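Local atomic coordinates of germination protein (Bacillus megaterium, PDB entry 6O59), a protein that probably acts, as the N-terminal domain of receptor subunit GerK3A, in sensing germinants that trigger spore germination. Residues 48-53 with 160-165; 61-64 with 68-71; 99-104 with 109-114; 155-160 with 183-188; 170-175 with 200-205. All coordinates share one frame; numbering follows the deposited sequence. Where two conformers were deposited one is given.

Interaction 1: residues 48-53 with 160-165; sequences EGIVDN and VRRIIK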
# COMPACT_ATOMS: atom_id res chain seq x y z
N GLU A 48 4.70 2.64 -0.69
CA GLU A 48 5.29 3.05 -1.95
C GLU A 48 4.51 4.21 -2.60
O GLU A 48 3.27 4.17 -2.71
CB GLU A 48 5.27 1.84 -2.90
CG GLU A 48 6.61 1.40 -3.47
CD GLU A 48 6.58 0.04 -4.14
OE1 GLU A 48 5.52 -0.34 -4.70
OE2 GLU A 48 7.62 -0.66 -4.11
N GLY A 49 5.26 5.22 -3.04
CA GLY A 49 4.76 6.35 -3.81
C GLY A 49 4.01 7.46 -3.11
O GLY A 49 3.61 8.41 -3.78
N ILE A 50 3.78 7.35 -1.79
CA ILE A 50 3.06 8.40 -1.06
C ILE A 50 4.01 9.00 -0.00
O ILE A 50 3.57 9.58 0.99
CB ILE A 50 1.70 7.92 -0.44
CG1 ILE A 50 1.89 6.76 0.56
CG2 ILE A 50 0.71 7.57 -1.55
CD1 ILE A 50 0.88 6.73 1.59
N VAL A 51 5.32 8.89 -0.25
CA VAL A 51 6.36 9.37 0.65
C VAL A 51 7.70 9.65 -0.09
O VAL A 51 8.03 8.96 -1.06
CB VAL A 51 6.53 8.32 1.82
CG1 VAL A 51 7.09 6.98 1.34
CG2 VAL A 51 7.33 8.89 2.99
N ASP A 52 8.42 10.68 0.40
CA ASP A 52 9.75 11.09 -0.05
C ASP A 52 10.72 10.58 1.02
O ASP A 52 10.95 11.25 2.02
CB ASP A 52 9.80 12.62 -0.24
CG ASP A 52 8.87 13.19 -1.30
OD1 ASP A 52 7.81 12.58 -1.55
OD2 ASP A 52 9.19 14.26 -1.85
N ASN A 53 11.20 9.34 0.85
CA ASN A 53 12.03 8.63 1.80
C ASN A 53 13.52 8.57 1.59
O ASN A 53 14.21 8.17 2.53
CB ASN A 53 11.57 7.19 1.72
CG ASN A 53 10.73 6.85 2.86
OD1 ASN A 53 10.42 5.70 3.12
ND2 ASN A 53 10.39 7.88 3.59
N VAL A 160 -4.90 6.58 -5.20
CA VAL A 160 -6.02 6.05 -4.41
C VAL A 160 -5.65 6.10 -2.91
O VAL A 160 -6.43 6.62 -2.10
CB VAL A 160 -6.43 4.61 -4.85
CG1 VAL A 160 -7.53 4.06 -3.94
CG2 VAL A 160 -6.87 4.57 -6.32
N ARG A 161 -4.45 5.59 -2.56
CA ARG A 161 -3.86 5.57 -1.21
C ARG A 161 -3.83 6.94 -0.51
O ARG A 161 -3.71 7.00 0.71
CB ARG A 161 -2.41 5.03 -1.27
CG ARG A 161 -2.32 3.52 -1.42
CD ARG A 161 -2.87 2.81 -0.21
NE ARG A 161 -2.30 1.48 -0.08
CZ ARG A 161 -2.85 0.50 0.63
NH1 ARG A 161 -3.99 0.71 1.28
NH2 ARG A 161 -2.28 -0.69 0.68
N ARG A 162 -3.84 8.01 -1.30
CA ARG A 162 -3.80 9.38 -0.82
C ARG A 162 -5.17 9.83 -0.37
O ARG A 162 -5.27 10.68 0.53
CB ARG A 162 -3.26 10.31 -1.91
CG ARG A 162 -1.76 10.32 -1.95
CD ARG A 162 -1.22 11.46 -2.80
NE ARG A 162 0.25 11.44 -2.94
CZ ARG A 162 0.90 10.98 -4.00
NH1 ARG A 162 0.23 10.44 -5.02
NH2 ARG A 162 2.23 11.04 -4.05
N ILE A 163 -6.24 9.24 -0.98
CA ILE A 163 -7.66 9.51 -0.71
C ILE A 163 -8.21 8.52 0.35
O ILE A 163 -8.83 8.96 1.32
CB ILE A 163 -8.49 9.45 -2.02
CG1 ILE A 163 -7.86 10.32 -3.12
CG2 ILE A 163 -9.95 9.84 -1.76
CD1 ILE A 163 -8.67 10.49 -4.34
N ILE A 164 -8.03 7.20 0.14
CA ILE A 164 -8.51 6.18 1.09
C ILE A 164 -7.36 5.84 2.01
O ILE A 164 -6.43 5.15 1.58
CB ILE A 164 -9.09 4.92 0.35
CG1 ILE A 164 -10.20 5.30 -0.65
CG2 ILE A 164 -9.56 3.83 1.31
CD1 ILE A 164 -11.51 5.75 -0.05
N LYS A 165 -7.39 6.33 3.25
CA LYS A 165 -6.30 6.10 4.21
C LYS A 165 -6.65 5.00 5.28
O LYS A 165 -6.46 5.18 6.49
CB LYS A 165 -5.86 7.43 4.87
CG LYS A 165 -5.44 8.53 3.91
CD LYS A 165 -4.93 9.74 4.69
CE LYS A 165 -4.71 10.98 3.86
NZ LYS A 165 -5.98 11.69 3.51
O HOH W 1 5.37 11.42 -3.11
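I50, in the loop that follows strand 40-47, and R162, in the last turn of helix 153-163, bring their backbones within 6.9 Å of each other, CA to CA, where an irregular loop meets the end of a helix. The contact is small and is carried by one methyl group, CG2 of I50. It lies 3.7 Å from CG of R162 and 4.0 Å from CB of R161, so it rests against the aliphatic roots of two consecutive arginines. The R162 chain, extended from CG to NE, runs antiparallel alongside the I50 side chain. In this pose the same methyl sits over the centre of one face of the guanidinium, 4.1 Å above its plane. NH2 of R162 comes within 3.0 Å of the carbonyl oxygen of G49, but the angle is too poor for a hydrogen bond, and the oxygen lies oblique to the guanidinium. A water in the plane at the guanidinium edge accepts a weak bond from NH2 and donates to OD1 of D52, in one of two conformers of that aspartate. R161 behaves differently: its chain bends at chi2 (-65°), which leads the charged end away from the loop to a salt bridge with D26. The contact thus joins the loop leaving strand 40-47 of one sheet to helix 153-163, which packs on the other sheet and is flanked by helix 240-248.

Interaction 2: residues 61-64 with 68-71; sequences LQSL and NQKN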
# COMPACT_ATOMS: atom_id res chain seq x y z
N LEU A 61 19.89 2.74 5.88
CA LEU A 61 20.42 1.61 5.13
C LEU A 61 21.89 1.75 4.74
O LEU A 61 22.50 0.74 4.37
CB LEU A 61 19.56 1.34 3.89
CG LEU A 61 18.06 1.12 4.13
CD1 LEU A 61 17.32 0.97 2.84
CD2 LEU A 61 17.80 -0.05 5.03
N GLN A 62 22.49 2.94 4.85
CA GLN A 62 23.93 3.07 4.57
C GLN A 62 24.67 3.29 5.88
O GLN A 62 25.90 3.35 5.87
CB GLN A 62 24.26 4.21 3.59
CG GLN A 62 23.74 4.01 2.17
CD GLN A 62 23.68 5.29 1.37
OE1 GLN A 62 22.77 5.48 0.56
NE2 GLN A 62 24.64 6.20 1.56
N SER A 63 23.92 3.39 7.02
CA SER A 63 24.36 3.65 8.40
C SER A 63 25.24 4.91 8.42
O SER A 63 26.46 4.83 8.55
CB SER A 63 25.07 2.43 9.00
OG SER A 63 25.15 2.55 10.41
N LEU A 64 24.59 6.07 8.22
CA LEU A 64 25.25 7.37 8.07
C LEU A 64 25.41 8.15 9.40
O LEU A 64 25.86 9.31 9.38
CB LEU A 64 24.48 8.22 7.03
CG LEU A 64 25.07 8.34 5.59
CD1 LEU A 64 25.70 7.05 5.09
CD2 LEU A 64 24.01 8.81 4.61
N ASN A 68 29.00 8.07 17.17
CA ASN A 68 27.85 8.08 18.10
C ASN A 68 27.12 6.74 18.02
O ASN A 68 26.29 6.44 18.89
CB ASN A 68 26.90 9.27 17.92
CG ASN A 68 27.08 10.31 19.00
OD1 ASN A 68 28.20 10.74 19.32
ND2 ASN A 68 25.97 10.73 19.59
N GLN A 69 27.50 5.92 17.02
CA GLN A 69 27.06 4.55 16.78
C GLN A 69 27.66 3.67 17.90
O GLN A 69 27.12 2.62 18.24
CB GLN A 69 27.56 4.11 15.39
CG GLN A 69 26.65 3.14 14.65
CD GLN A 69 26.94 3.13 13.17
OE1 GLN A 69 26.46 3.98 12.41
NE2 GLN A 69 27.73 2.17 12.71
N LYS A 70 28.77 4.17 18.49
CA LYS A 70 29.52 3.58 19.59
C LYS A 70 29.06 4.20 20.93
O LYS A 70 29.02 3.48 21.93
CB LYS A 70 31.04 3.77 19.35
CG LYS A 70 31.99 3.59 20.56
CD LYS A 70 32.07 2.17 21.13
CE LYS A 70 33.08 1.28 20.44
NZ LYS A 70 32.49 0.62 19.24
N ASN A 71 28.71 5.52 20.93
CA ASN A 71 28.26 6.27 22.12
C ASN A 71 27.19 5.46 22.87
O ASN A 71 27.40 5.13 24.05
CB ASN A 71 27.74 7.66 21.75
CG ASN A 71 27.57 8.58 22.93
OD1 ASN A 71 28.54 9.15 23.44
ND2 ASN A 71 26.34 8.74 23.39
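S63 and Q69 meet by their side chains just beyond helix 54-62, whose C-terminal end is closed by a Schellman motif: S63 leaves the helical conformation with a positive phi of 52° while two bonds still run back into the last turn. From this turning residue the hydroxyl heads for the loop ahead, where the Q69 side chain meets it. With chi1 at -163°, the serine hydroxyl points opposite the main-chain nitrogen, and the glutamine stretches out past CG, a shape that carries its amide across to the serine. The backbones stay well apart, with CA of S63 and CA of Q69 separated by 8.9 Å. The hydroxyl donates to the amide oxygen. It does not come in flat: OG lies above the carbonyl plane of Q69, 52° out of it, and so is not on a lone pair. OE1 has a second donor in the backbone N of K66, within the short connection between the two segments, so this one oxygen ties the helix end and K66 to Q69 further along the same loop. The site is on the surface, about 29 Å from the centre of the chain to the centre of the contact. The hydrogen bond from OG of S63 to OE1 of Q69 is 2.8 Å long.

Interaction 3: residues 99-104 with 109-114; sequences NDLLSS and DSLLIV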
# COMPACT_ATOMS: atom_id res chain seq x y z
N ASN A 99 -3.38 1.14 16.43
CA ASN A 99 -4.19 2.18 15.81
C ASN A 99 -3.33 3.35 15.31
O ASN A 99 -3.40 3.70 14.12
CB ASN A 99 -5.27 2.68 16.77
CG ASN A 99 -6.62 2.82 16.12
OD1 ASN A 99 -6.87 3.76 15.34
ND2 ASN A 99 -7.52 1.89 16.44
N ASP A 100 -2.47 3.89 16.21
CA ASP A 100 -1.56 5.01 15.95
C ASP A 100 -0.52 4.65 14.89
O ASP A 100 -0.23 5.47 14.01
CB ASP A 100 -0.86 5.44 17.24
CG ASP A 100 -1.75 6.19 18.22
OD1 ASP A 100 -2.89 6.54 17.84
OD2 ASP A 100 -1.29 6.44 19.36
N LEU A 101 0.05 3.43 14.99
CA LEU A 101 1.03 2.92 14.04
C LEU A 101 0.43 2.87 12.65
O LEU A 101 0.97 3.46 11.71
CB LEU A 101 1.53 1.52 14.48
CG LEU A 101 2.60 0.85 13.60
CD1 LEU A 101 3.61 0.14 14.44
CD2 LEU A 101 1.99 -0.14 12.63
N LEU A 102 -0.70 2.15 12.52
CA LEU A 102 -1.35 1.93 11.24
C LEU A 102 -1.82 3.22 10.58
O LEU A 102 -1.59 3.38 9.38
CB LEU A 102 -2.50 0.93 11.36
CG LEU A 102 -2.08 -0.53 11.55
CD1 LEU A 102 -3.27 -1.41 11.86
CD2 LEU A 102 -1.30 -1.05 10.35
N SER A 103 -2.37 4.17 11.35
CA SER A 103 -2.84 5.43 10.79
C SER A 103 -1.67 6.26 10.25
O SER A 103 -1.83 6.88 9.19
CB SER A 103 -3.63 6.24 11.81
OG SER A 103 -2.76 7.06 12.56
N SER A 104 -0.51 6.25 10.94
CA SER A 104 0.66 7.01 10.50
C SER A 104 1.23 6.39 9.19
O SER A 104 1.57 7.12 8.24
CB SER A 104 1.70 7.09 11.61
OG SER A 104 2.87 6.33 11.35
N ASP A 109 3.66 8.11 6.32
CA ASP A 109 4.84 8.22 7.19
C ASP A 109 5.74 7.02 6.99
O ASP A 109 5.32 6.01 6.41
CB ASP A 109 4.46 8.34 8.67
CG ASP A 109 3.93 9.68 9.15
OD1 ASP A 109 3.85 10.62 8.34
OD2 ASP A 109 3.60 9.78 10.35
N SER A 110 6.98 7.10 7.46
CA SER A 110 7.88 5.95 7.43
C SER A 110 8.04 5.46 8.85
O SER A 110 8.22 6.26 9.78
CB SER A 110 9.23 6.29 6.81
OG SER A 110 9.00 6.79 5.51
N LEU A 111 7.87 4.15 9.04
CA LEU A 111 8.00 3.55 10.35
C LEU A 111 9.39 3.00 10.52
O LEU A 111 9.96 2.45 9.57
CB LEU A 111 6.97 2.43 10.60
CG LEU A 111 5.48 2.70 10.30
CD1 LEU A 111 4.67 1.46 10.53
CD2 LEU A 111 4.93 3.83 11.12
N LEU A 112 9.95 3.17 11.72
CA LEU A 112 11.23 2.58 12.06
C LEU A 112 10.98 1.63 13.25
O LEU A 112 10.56 2.06 14.33
CB LEU A 112 12.32 3.62 12.35
CG LEU A 112 13.62 3.06 12.94
CD1 LEU A 112 14.38 2.23 11.93
CD2 LEU A 112 14.49 4.15 13.48
N ILE A 113 11.17 0.33 13.01
CA ILE A 113 10.94 -0.72 14.00
C ILE A 113 12.28 -1.38 14.35
O ILE A 113 13.04 -1.75 13.45
CB ILE A 113 9.87 -1.73 13.49
CG1 ILE A 113 8.65 -0.97 12.86
CG2 ILE A 113 9.44 -2.71 14.61
CD1 ILE A 113 7.44 -1.80 12.47
N VAL A 114 12.59 -1.50 15.66
CA VAL A 114 13.85 -2.08 16.15
C VAL A 114 13.54 -3.37 16.97
O VAL A 114 12.57 -3.42 17.73
CB VAL A 114 14.67 -1.02 16.94
CG1 VAL A 114 16.01 -1.59 17.43
CG2 VAL A 114 14.92 0.24 16.10
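A tight helix-to-strand connection brings S104 of helix 98-106 against D109, which leads into strand 110-114, and against L111 within it; this is the middle strand of the five-stranded antiparallel sheet that also holds strands 40-47 and 120-124. Only four residues separate the two segments, and the turn is fastened by a backbone bond, D109 N to S104 O, 3.0 Å long with an N-H...O angle of 152°. The same carbonyl oxygen also accepts from OG of S107, so two donors grip it. The D109 side chain folds back alongside the helix, with OD2 lying 3.5 Å from CB of S104. Further along, L111 turns its branched end onto the helix. CD1 of L111 meets CG and CD2 of L101, each at 3.8 Å, and the two leucines lie roughly perpendicular. Its other methyl, CD2, packs beside OG of S104. L101 arrives there because CG is anti to the backbone N (chi1 -179°), which swings its end toward the strand although its CB starts off to one side. L101 also rests on V120 and L111 on S122, both in strand 120-124. The hydroxyl of S104 is bonded to OG of S122, so a polar atom set beside the L111 methyl has a partner in the next strand, and the helix is tied to the sheet by this side-chain bond as well as by leucine packing.

Interaction 4: residues 155-160 with 183-188; sequences TNLAMV and DVTLMY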
# COMPACT_ATOMS: atom_id res chain seq x y z
N THR A 155 1.81 4.62 -9.82
CA THR A 155 1.34 6.00 -9.70
C THR A 155 -0.15 6.01 -9.36
O THR A 155 -0.56 6.72 -8.45
CB THR A 155 1.64 6.76 -11.00
OG1 THR A 155 3.05 6.71 -11.27
CG2 THR A 155 1.20 8.20 -10.94
N ASN A 156 -0.94 5.18 -10.07
CA ASN A 156 -2.39 5.05 -9.87
C ASN A 156 -2.75 4.54 -8.46
O ASN A 156 -3.65 5.10 -7.84
CB ASN A 156 -2.98 4.12 -10.94
CG ASN A 156 -2.91 4.67 -12.35
OD1 ASN A 156 -2.65 5.86 -12.57
ND2 ASN A 156 -3.12 3.82 -13.34
N LEU A 157 -2.02 3.53 -7.95
CA LEU A 157 -2.24 2.98 -6.60
C LEU A 157 -2.01 4.04 -5.55
O LEU A 157 -2.82 4.18 -4.63
CB LEU A 157 -1.33 1.78 -6.30
CG LEU A 157 -1.30 0.62 -7.27
CD1 LEU A 157 -0.42 -0.49 -6.73
CD2 LEU A 157 -2.72 0.14 -7.65
N ALA A 158 -0.91 4.81 -5.71
CA ALA A 158 -0.50 5.90 -4.84
C ALA A 158 -1.60 6.99 -4.80
O ALA A 158 -1.90 7.50 -3.72
CB ALA A 158 0.82 6.48 -5.33
N MET A 159 -2.24 7.27 -5.95
CA MET A 159 -3.31 8.26 -6.04
C MET A 159 -4.51 7.86 -5.18
O MET A 159 -5.01 8.71 -4.46
CB MET A 159 -3.73 8.50 -7.50
CG MET A 159 -2.64 9.20 -8.31
SD MET A 159 -3.02 9.51 -10.04
CE MET A 159 -3.74 11.08 -9.89
N VAL A 160 -4.90 6.58 -5.20
CA VAL A 160 -6.02 6.05 -4.41
C VAL A 160 -5.65 6.10 -2.91
O VAL A 160 -6.43 6.62 -2.10
CB VAL A 160 -6.43 4.61 -4.85
CG1 VAL A 160 -7.53 4.06 -3.94
CG2 VAL A 160 -6.87 4.57 -6.32
N ASP A 183 0.51 -7.22 -16.24
CA ASP A 183 0.48 -6.95 -14.81
C ASP A 183 -0.77 -6.16 -14.46
O ASP A 183 -1.15 -5.23 -15.18
CB ASP A 183 1.75 -6.24 -14.34
CG ASP A 183 2.95 -7.15 -14.37
OD1 ASP A 183 3.07 -7.99 -13.47
OD2 ASP A 183 3.75 -7.05 -15.32
N VAL A 184 -1.42 -6.58 -13.38
CA VAL A 184 -2.67 -6.04 -12.90
C VAL A 184 -2.65 -5.96 -11.38
O VAL A 184 -2.13 -6.88 -10.74
CB VAL A 184 -3.82 -6.96 -13.43
CG1 VAL A 184 -5.02 -7.01 -12.49
CG2 VAL A 184 -4.25 -6.55 -14.83
N THR A 185 -3.22 -4.88 -10.80
CA THR A 185 -3.39 -4.77 -9.35
C THR A 185 -4.90 -4.57 -9.07
O THR A 185 -5.55 -3.68 -9.63
CB THR A 185 -2.48 -3.71 -8.71
OG1 THR A 185 -1.13 -4.18 -8.80
CG2 THR A 185 -2.81 -3.47 -7.24
N LEU A 186 -5.44 -5.45 -8.23
CA LEU A 186 -6.82 -5.51 -7.75
C LEU A 186 -6.92 -4.81 -6.37
O LEU A 186 -6.04 -4.99 -5.54
CB LEU A 186 -7.17 -7.00 -7.65
CG LEU A 186 -8.63 -7.39 -7.40
CD1 LEU A 186 -8.94 -8.67 -8.10
CD2 LEU A 186 -8.90 -7.58 -5.91
N MET A 187 -7.99 -4.04 -6.13
CA MET A 187 -8.26 -3.32 -4.89
C MET A 187 -9.67 -3.57 -4.36
O MET A 187 -10.62 -3.58 -5.14
CB MET A 187 -8.15 -1.81 -5.14
CG MET A 187 -6.87 -1.20 -4.78
SD MET A 187 -7.09 0.54 -5.19
CE MET A 187 -5.41 1.00 -5.45
N TYR A 188 -9.81 -3.65 -3.02
CA TYR A 188 -11.08 -3.78 -2.32
C TYR A 188 -10.87 -3.42 -0.85
O TYR A 188 -9.76 -3.58 -0.35
CB TYR A 188 -11.69 -5.20 -2.47
CG TYR A 188 -10.88 -6.30 -1.82
CD1 TYR A 188 -9.81 -6.90 -2.47
CD2 TYR A 188 -11.22 -6.77 -0.55
CE1 TYR A 188 -9.06 -7.91 -1.87
CE2 TYR A 188 -10.48 -7.78 0.07
CZ TYR A 188 -9.40 -8.35 -0.59
OH TYR A 188 -8.68 -9.35 0.03
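L157 and M187 touch through their ends, CD2 of the leucine lying 3.6 Å from CE of the methionine, and that leucine methyl lies as close to a second residue, with CD2 also 3.6 Å from CG2 of T185. The leucine thus straddles two strand residues that project from the same face, and its other methyl, CD1, stays 3.9 Å from the CG2 of T185. V160, one helical turn further on, meets M187 tip to tip: CG1 of V160 is 3.8 Å from SD of M187, and CB of V160 is 3.8 Å from CE of M187. The methionine therefore ends between L157 and V160; its chain is extended (chi2 -180°, chi3 -155°), which carries CE out to them. T185 presents carbon rather than oxygen, since CG2 is anti to the backbone N and OG1 turns off to bond OG of S173 in strand 169-176. This is the packing of helix 153-163 on one face of the five-stranded antiparallel sheet made by strands 169-176, 182-189, 252-256, 262-265 and 235-237. Helix and strand run almost in the same direction: the axes of segments 155-160 and 183-188 lie 12° apart and approach to 10.7 Å. F255 of strand 252-256 extends the apolar surface, touching L157, V160 and M187, and L171 of strand 169-176 reaches L157 and M187 from the other neighbouring strand. Further out, L247 of helix 240-248 packs on both V160 and M187. Backbone bonds from T185 to F255 and from M187 to A253 hold the two strand residues in place beneath the helix.

Interaction 5: residues 170-175 with 200-205; sequences WLESMK and EIRKRL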
# COMPACT_ATOMS: atom_id res chain seq x y z
N TRP A 170 -7.03 -3.38 0.76
CA TRP A 170 -6.13 -4.46 0.40
C TRP A 170 -5.90 -4.50 -1.12
O TRP A 170 -6.85 -4.41 -1.90
CB TRP A 170 -6.66 -5.79 0.95
CG TRP A 170 -6.60 -5.90 2.45
CD1 TRP A 170 -6.18 -4.95 3.33
CD2 TRP A 170 -6.97 -7.04 3.23
NE1 TRP A 170 -6.28 -5.42 4.62
CE2 TRP A 170 -6.77 -6.70 4.59
CE3 TRP A 170 -7.46 -8.32 2.93
CZ2 TRP A 170 -7.00 -7.60 5.63
CZ3 TRP A 170 -7.71 -9.21 3.97
CH2 TRP A 170 -7.49 -8.85 5.30
N LEU A 171 -4.60 -4.53 -1.53
CA LEU A 171 -4.09 -4.53 -2.91
C LEU A 171 -3.46 -5.89 -3.25
O LEU A 171 -2.58 -6.34 -2.52
CB LEU A 171 -3.05 -3.41 -3.12
CG LEU A 171 -3.55 -1.96 -3.38
CD1 LEU A 171 -4.33 -1.38 -2.22
CD2 LEU A 171 -2.38 -1.05 -3.61
N GLU A 172 -3.91 -6.54 -4.34
CA GLU A 172 -3.54 -7.87 -4.81
C GLU A 172 -3.01 -7.76 -6.22
O GLU A 172 -3.75 -7.37 -7.13
CB GLU A 172 -4.78 -8.79 -4.74
CG GLU A 172 -4.47 -10.27 -4.75
CD GLU A 172 -5.68 -11.17 -4.91
OE1 GLU A 172 -6.74 -10.88 -4.29
OE2 GLU A 172 -5.58 -12.16 -5.66
N SER A 173 -1.72 -8.02 -6.40
CA SER A 173 -1.06 -7.99 -7.69
C SER A 173 -1.13 -9.34 -8.36
O SER A 173 -1.01 -10.37 -7.69
CB SER A 173 0.39 -7.53 -7.55
OG SER A 173 0.38 -6.15 -7.23
N MET A 174 -1.38 -9.36 -9.67
CA MET A 174 -1.47 -10.61 -10.43
C MET A 174 -1.09 -10.37 -11.90
O MET A 174 -0.93 -9.23 -12.33
CB MET A 174 -2.86 -11.30 -10.29
CG MET A 174 -4.04 -10.48 -10.78
SD MET A 174 -5.59 -10.94 -9.98
CE MET A 174 -5.93 -12.59 -10.76
N LYS A 175 -0.87 -11.47 -12.63
CA LYS A 175 -0.50 -11.50 -14.03
C LYS A 175 -1.60 -12.20 -14.78
O LYS A 175 -1.77 -13.41 -14.66
CB LYS A 175 0.87 -12.17 -14.24
CG LYS A 175 2.02 -11.22 -13.93
CD LYS A 175 3.38 -11.88 -14.06
CE LYS A 175 4.49 -11.13 -13.34
NZ LYS A 175 4.97 -9.93 -14.06
N GLU A 200 -15.29 -14.14 -6.63
CA GLU A 200 -15.82 -14.31 -7.98
C GLU A 200 -15.14 -13.41 -9.00
O GLU A 200 -14.84 -13.87 -10.09
CB GLU A 200 -17.34 -14.10 -8.02
CG GLU A 200 -18.13 -15.34 -7.59
CD GLU A 200 -17.71 -16.68 -8.17
OE1 GLU A 200 -17.53 -16.77 -9.41
OE2 GLU A 200 -17.56 -17.64 -7.38
N ILE A 201 -14.90 -12.13 -8.65
CA ILE A 201 -14.26 -11.20 -9.56
C ILE A 201 -12.79 -11.62 -9.82
O ILE A 201 -12.34 -11.62 -10.97
CB ILE A 201 -14.41 -9.74 -9.06
CG1 ILE A 201 -15.88 -9.27 -9.24
CG2 ILE A 201 -13.40 -8.80 -9.76
CD1 ILE A 201 -16.27 -7.99 -8.63
N ARG A 202 -12.07 -12.04 -8.75
CA ARG A 202 -10.68 -12.50 -8.80
C ARG A 202 -10.57 -13.73 -9.72
O ARG A 202 -9.69 -13.75 -10.59
CB ARG A 202 -10.19 -12.82 -7.38
CG ARG A 202 -8.72 -13.27 -7.28
CD ARG A 202 -8.45 -13.89 -5.93
NE ARG A 202 -8.59 -12.92 -4.84
CZ ARG A 202 -9.06 -13.20 -3.63
NH1 ARG A 202 -9.15 -12.25 -2.71
NH2 ARG A 202 -9.43 -14.44 -3.32
N LYS A 203 -11.47 -14.72 -9.55
CA LYS A 203 -11.58 -15.96 -10.34
C LYS A 203 -11.76 -15.62 -11.83
O LYS A 203 -11.02 -16.15 -12.65
CB LYS A 203 -12.75 -16.81 -9.80
CG LYS A 203 -13.16 -18.03 -10.63
CD LYS A 203 -14.52 -18.56 -10.18
CE LYS A 203 -15.19 -19.40 -11.23
NZ LYS A 203 -16.55 -19.84 -10.80
N ARG A 204 -12.69 -14.71 -12.17
CA ARG A 204 -12.96 -14.28 -13.55
C ARG A 204 -11.75 -13.61 -14.17
O ARG A 204 -11.45 -13.87 -15.34
CB ARG A 204 -14.17 -13.33 -13.63
CG ARG A 204 -15.52 -13.97 -13.31
CD ARG A 204 -15.89 -15.12 -14.23
NE ARG A 204 -17.34 -15.32 -14.34
CZ ARG A 204 -18.08 -15.96 -13.44
NH1 ARG A 204 -17.52 -16.44 -12.33
NH2 ARG A 204 -19.38 -16.11 -13.63
N LEU A 205 -11.07 -12.74 -13.40
CA LEU A 205 -9.90 -11.99 -13.84
C LEU A 205 -8.78 -12.90 -14.28
O LEU A 205 -8.22 -12.70 -15.36
CB LEU A 205 -9.39 -11.08 -12.72
CG LEU A 205 -9.91 -9.66 -12.71
CD1 LEU A 205 -9.15 -8.84 -11.72
CD2 LEU A 205 -9.76 -9.01 -14.08
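One carboxylate oxygen of E172 takes both nitrogens that R202 brings to this salt bridge, while the two flat groups are skewed, their planes 50° apart. NE of R202 is 2.8 Å from OE1 of E172, and NH1 of R202 adds a weak bond of 3.2 Å to the same OE1. The oxygen receives NE on its syn lone pair, yet it stands 32° out of the guanidinium plane, so the pairing is neither coplanar nor the usual two-oxygen fork. The side chains meet nearly at right angles: E172 reaches out from the strand toward the helix, whereas R202 bends at chi3 (-65°), which turns its NE onto the carboxylate. NZ of K199 lies near NH1 of R202, a like charge that E172 probably helps to offset. Beside this polar pair, CE of M174 lies 3.9 Å from the carbonyl oxygen of R202, and makes a looser apolar contact, 4.3 Å, with CB of L205, one helical turn on. Here strand 169-176, at one edge of the sheet, meets helix 195-206. L205 continues inward onto L186 of strand 182-189 and I254 of strand 252-256, with I201 on I252, while L171, pointing to the other face, packs on L157 and R161 of helix 153-163; the sheet is thus sandwiched between helix 195-206 and helix 153-163.

In the fold
Two five-stranded antiparallel sheets with the same strand order, 1-2-4-5-3, make up the two halves of the domain. Interactions 2 and 3 belong to the half built on the first sheet, with centres about 22 Å apart, and interactions 4 and 5 to the half built on the second, with centres about 12 Å apart. In that second half, L186 N bonds to E172 O at 2.8 Å between adjacent strands; helix 153-163 packs on one face of that sheet and helix 195-206 on the other. Interaction 1 bridges the halves: N53 ND2 makes a probable hydrogen bond of 2.6 Å to S110 OG of interaction 3, and I50 packs on A158 of segment 155-160. Interaction 2 is remote, about 43 Å from interaction 5, centre to centre.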